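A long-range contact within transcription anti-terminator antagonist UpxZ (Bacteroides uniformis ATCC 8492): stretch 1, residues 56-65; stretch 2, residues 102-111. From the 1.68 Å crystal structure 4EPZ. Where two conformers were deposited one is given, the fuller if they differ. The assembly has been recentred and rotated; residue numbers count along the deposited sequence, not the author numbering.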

# COMPACT_ATOMS: atom_id res chain seq x y z
N ILE A 56 0.47 -17.09 4.10
CA ILE A 56 0.16 -16.11 3.04
C ILE A 56 -0.66 -14.93 3.51
O ILE A 56 -0.38 -13.82 3.05
N GLU A 57 -1.62 -15.11 4.42
CA GLU A 57 -2.40 -13.95 4.91
C GLU A 57 -1.51 -13.02 5.75
O GLU A 57 -1.60 -11.80 5.62
N GLU A 58 -0.66 -13.60 6.61
CA GLU A 58 0.23 -12.77 7.43
C GLU A 58 1.23 -12.04 6.50
O GLU A 58 1.40 -10.83 6.62
N GLU A 59 1.83 -12.78 5.55
CA GLU A 59 2.74 -12.21 4.55
C GLU A 59 2.05 -11.06 3.76
O GLU A 59 2.66 -10.01 3.61
N GLY A 60 0.79 -11.23 3.32
CA GLY A 60 0.05 -10.17 2.65
C GLY A 60 -0.05 -8.92 3.51
O GLY A 60 0.16 -7.80 3.04
N ASN A 61 -0.42 -9.08 4.80
CA ASN A 61 -0.58 -7.94 5.70
C ASN A 61 0.76 -7.25 5.96
O ASN A 61 0.80 -6.02 6.03
N LEU A 62 1.84 -8.05 6.13
CA LEU A 62 3.18 -7.49 6.32
C LEU A 62 3.58 -6.66 5.09
O LEU A 62 4.04 -5.52 5.22
N CYS A 63 3.43 -7.24 3.89
CA CYS A 63 3.79 -6.56 2.65
C CYS A 63 2.99 -5.31 2.45
O CYS A 63 3.53 -4.30 2.02
N LEU A 64 1.67 -5.39 2.70
CA LEU A 64 0.84 -4.20 2.55
C LEU A 64 1.28 -3.10 3.52
O LEU A 64 1.44 -1.95 3.10
N ALA A 65 1.52 -3.46 4.80
CA ALA A 65 2.00 -2.47 5.78
C ALA A 65 3.30 -1.80 5.31
O ALA A 65 3.44 -0.59 5.43
N LEU A 102 -10.43 -7.46 0.89
CA LEU A 102 -10.02 -6.05 0.93
C LEU A 102 -8.49 -6.01 0.87
O LEU A 102 -7.91 -5.14 0.22
N LEU A 103 -7.84 -6.94 1.61
CA LEU A 103 -6.38 -7.01 1.62
C LEU A 103 -5.83 -7.17 0.20
O LEU A 103 -4.89 -6.44 -0.21
N LYS A 104 -6.41 -8.12 -0.55
CA LYS A 104 -5.94 -8.43 -1.91
C LYS A 104 -6.17 -7.21 -2.79
O LYS A 104 -5.27 -6.82 -3.54
N MSE A 105 -7.34 -6.55 -2.65
CA MSE A 105 -7.61 -5.33 -3.42
C MSE A 105 -6.55 -4.24 -3.13
O MSE A 105 -6.02 -3.60 -4.05
N ARG A 106 -6.23 -4.03 -1.86
CA ARG A 106 -5.23 -3.03 -1.46
C ARG A 106 -3.85 -3.40 -2.00
O ARG A 106 -3.14 -2.53 -2.49
N LEU A 107 -3.49 -4.69 -1.99
CA LEU A 107 -2.18 -5.10 -2.50
C LEU A 107 -2.12 -4.88 -4.03
O LEU A 107 -1.10 -4.44 -4.57
N LEU A 108 -3.21 -5.23 -4.72
CA LEU A 108 -3.24 -5.02 -6.19
C LEU A 108 -3.12 -3.54 -6.51
O LEU A 108 -2.37 -3.20 -7.43
N THR A 109 -3.79 -2.66 -5.72
CA THR A 109 -3.80 -1.23 -6.01
C THR A 109 -2.42 -0.63 -5.71
O THR A 109 -1.86 0.09 -6.54
N TRP A 110 -1.89 -0.88 -4.51
CA TRP A 110 -0.55 -0.39 -4.16
C TRP A 110 0.53 -0.97 -5.06
O TRP A 110 1.46 -0.25 -5.45
N GLY A 111 0.42 -2.25 -5.41
CA GLY A 111 1.38 -2.89 -6.31
C GLY A 111 1.33 -2.26 -7.69
O GLY A 111 2.38 -1.92 -8.27

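Two helical stretches pack side by side, running in broadly the same direction. Their axes cross at 41° and come within 10.0 Å. The contact is largely apolar, and no hydrogen bond crosses it.

Leu64 and Leu103 do most of the work. Each points toward the other helix, and each is a knob in a hole. Both have chi1 t and chi2 p, a common leucine rotamer; with CA-to-CB pointing toward the partner, it sets the methyls in the hole. Leu64 sits among Leu103, Arg106, Leu107 and Trp110. Its CD2 lies 3.8 Å from Leu103 CD1 and 3.7 Å from Arg106 CB. Its CD1 reaches Trp110 CD1 at 3.8 Å. Trp110 has chi1 m and chi2 97°, and its ring meets this methyl obliquely.

Leu103 sits among Glu57, Gly60, Asn61 and Leu64. Gly60 leaves room for it: an ideal CB there would lie only 3.1 Å from Leu103 CD2, a tight approach. Leu103 CD1 lies 3.7 Å from Gly60 O.

Leu107 starts sideways, but its m, t rotamer brings the end of the side chain nearer. Its CD2 packs 3.8 Å from Leu64 CB and 3.8 Å from Gly60 O. Cys63, chi1 m, adds a looser contact, with CB 4.3 Å from Leu107 CD2.

Arg106 points toward the partner at CB, yet its end leads away. Chi1 is m and the remaining chi angles are near t. The aliphatic part lies along Leu64 CD2, with Arg106 CB at 3.7 Å and CD at 4.0 Å.

Asn61 starts away, with chi1 at -83° (m). Its ND2 turns back to donate to Glu57 O at 2.9 Å, a bond within its own helix. The same ND2 lies 3.7 Å from Leu103 CD2. Asn61 OD1 is hydrogen-bonded elsewhere in the structure.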

# COMPACT_ATOMS: atom_id res chain seq x y z
CB ILE A 56 -0.44 -16.68 1.74
CG1 ILE A 56 -1.80 -17.37 1.98
CG2 ILE A 56 0.61 -17.58 1.04
CD1 ILE A 56 -2.55 -17.76 0.75
CB GLU A 57 -3.63 -14.45 5.71
CG GLU A 57 -4.53 -13.31 6.17
CD GLU A 57 -5.79 -13.67 6.95
OE1 GLU A 57 -6.23 -14.83 6.89
OE2 GLU A 57 -6.32 -12.77 7.64
CB GLU A 58 0.93 -13.63 8.45
CG GLU A 58 1.78 -12.79 9.38
CD GLU A 58 2.44 -13.63 10.43
OE1 GLU A 58 3.38 -14.37 10.09
OE2 GLU A 58 1.91 -13.67 11.57
CB GLU A 59 3.29 -13.32 3.63
CG GLU A 59 4.30 -12.85 2.56
CD GLU A 59 5.66 -12.31 2.98
OE1 GLU A 59 5.90 -12.09 4.19
OE2 GLU A 59 6.52 -12.15 2.07
CB ASN A 61 -1.21 -8.40 7.02
CG ASN A 61 -2.70 -8.48 6.86
OD1 ASN A 61 -3.36 -7.45 6.74
ND2 ASN A 61 -3.24 -9.69 6.78
CB LEU A 62 4.18 -8.64 6.52
CG LEU A 62 4.35 -9.22 7.92
CD1 LEU A 62 5.28 -10.45 7.84
CD2 LEU A 62 5.00 -8.18 8.87
CB CYS A 63 3.62 -7.50 1.47
SG CYS A 63 4.90 -8.75 1.41
CB LEU A 64 -0.64 -4.51 2.74
CG LEU A 64 -1.57 -3.29 2.59
CD1 LEU A 64 -1.48 -2.69 1.17
CD2 LEU A 64 -3.01 -3.65 2.94
CB ALA A 65 2.21 -3.13 7.14
CB LEU A 102 -10.54 -5.41 2.22
CG LEU A 102 -10.24 -3.95 2.41
CD1 LEU A 102 -10.71 -3.11 1.20
CD2 LEU A 102 -10.82 -3.42 3.75
CB LEU A 103 -5.95 -8.21 2.47
CG LEU A 103 -4.45 -8.56 2.42
CD1 LEU A 103 -3.54 -7.40 2.96
CD2 LEU A 103 -4.19 -9.88 3.16
CB LYS A 104 -6.62 -9.68 -2.47
CG LYS A 104 -5.97 -10.09 -3.80
CD LYS A 104 -6.51 -11.42 -4.29
CE LYS A 104 -5.63 -11.87 -5.43
NZ LYS A 104 -6.01 -13.24 -5.89
CB MSE A 105 -8.99 -4.79 -3.06
CG MSE A 105 -9.33 -3.51 -3.82
SE MSE A 105 -9.53 -3.87 -5.75
CE MSE A 105 -9.51 -1.92 -6.23
CB ARG A 106 -5.22 -2.87 0.07
CG ARG A 106 -6.51 -2.17 0.54
CD ARG A 106 -6.66 -2.30 2.03
NE ARG A 106 -7.60 -1.29 2.55
CZ ARG A 106 -7.99 -1.24 3.82
NH1 ARG A 106 -7.58 -2.15 4.69
NH2 ARG A 106 -8.84 -0.29 4.22
CB LEU A 107 -1.90 -6.56 -2.18
CG LEU A 107 -1.50 -6.84 -0.74
CD1 LEU A 107 -1.60 -8.35 -0.46
CD2 LEU A 107 -0.04 -6.40 -0.47
CB LEU A 108 -4.52 -5.55 -6.82
CG LEU A 108 -4.73 -7.08 -6.85
CD1 LEU A 108 -6.22 -7.39 -7.02
CD2 LEU A 108 -3.90 -7.72 -8.00
CB THR A 109 -4.94 -0.56 -5.23
OG1 THR A 109 -6.14 -1.17 -5.65
CG2 THR A 109 -4.98 0.93 -5.48
CB TRP A 110 -0.24 -0.67 -2.69
CG TRP A 110 -0.89 0.35 -1.82
CD1 TRP A 110 -2.07 0.23 -1.17
CD2 TRP A 110 -0.50 1.73 -1.72
NE1 TRP A 110 -2.39 1.43 -0.55
CE2 TRP A 110 -1.45 2.37 -0.89
CE3 TRP A 110 0.61 2.47 -2.17
CZ2 TRP A 110 -1.34 3.72 -0.52
CZ3 TRP A 110 0.72 3.80 -1.80
CH2 TRP A 110 -0.27 4.42 -1.02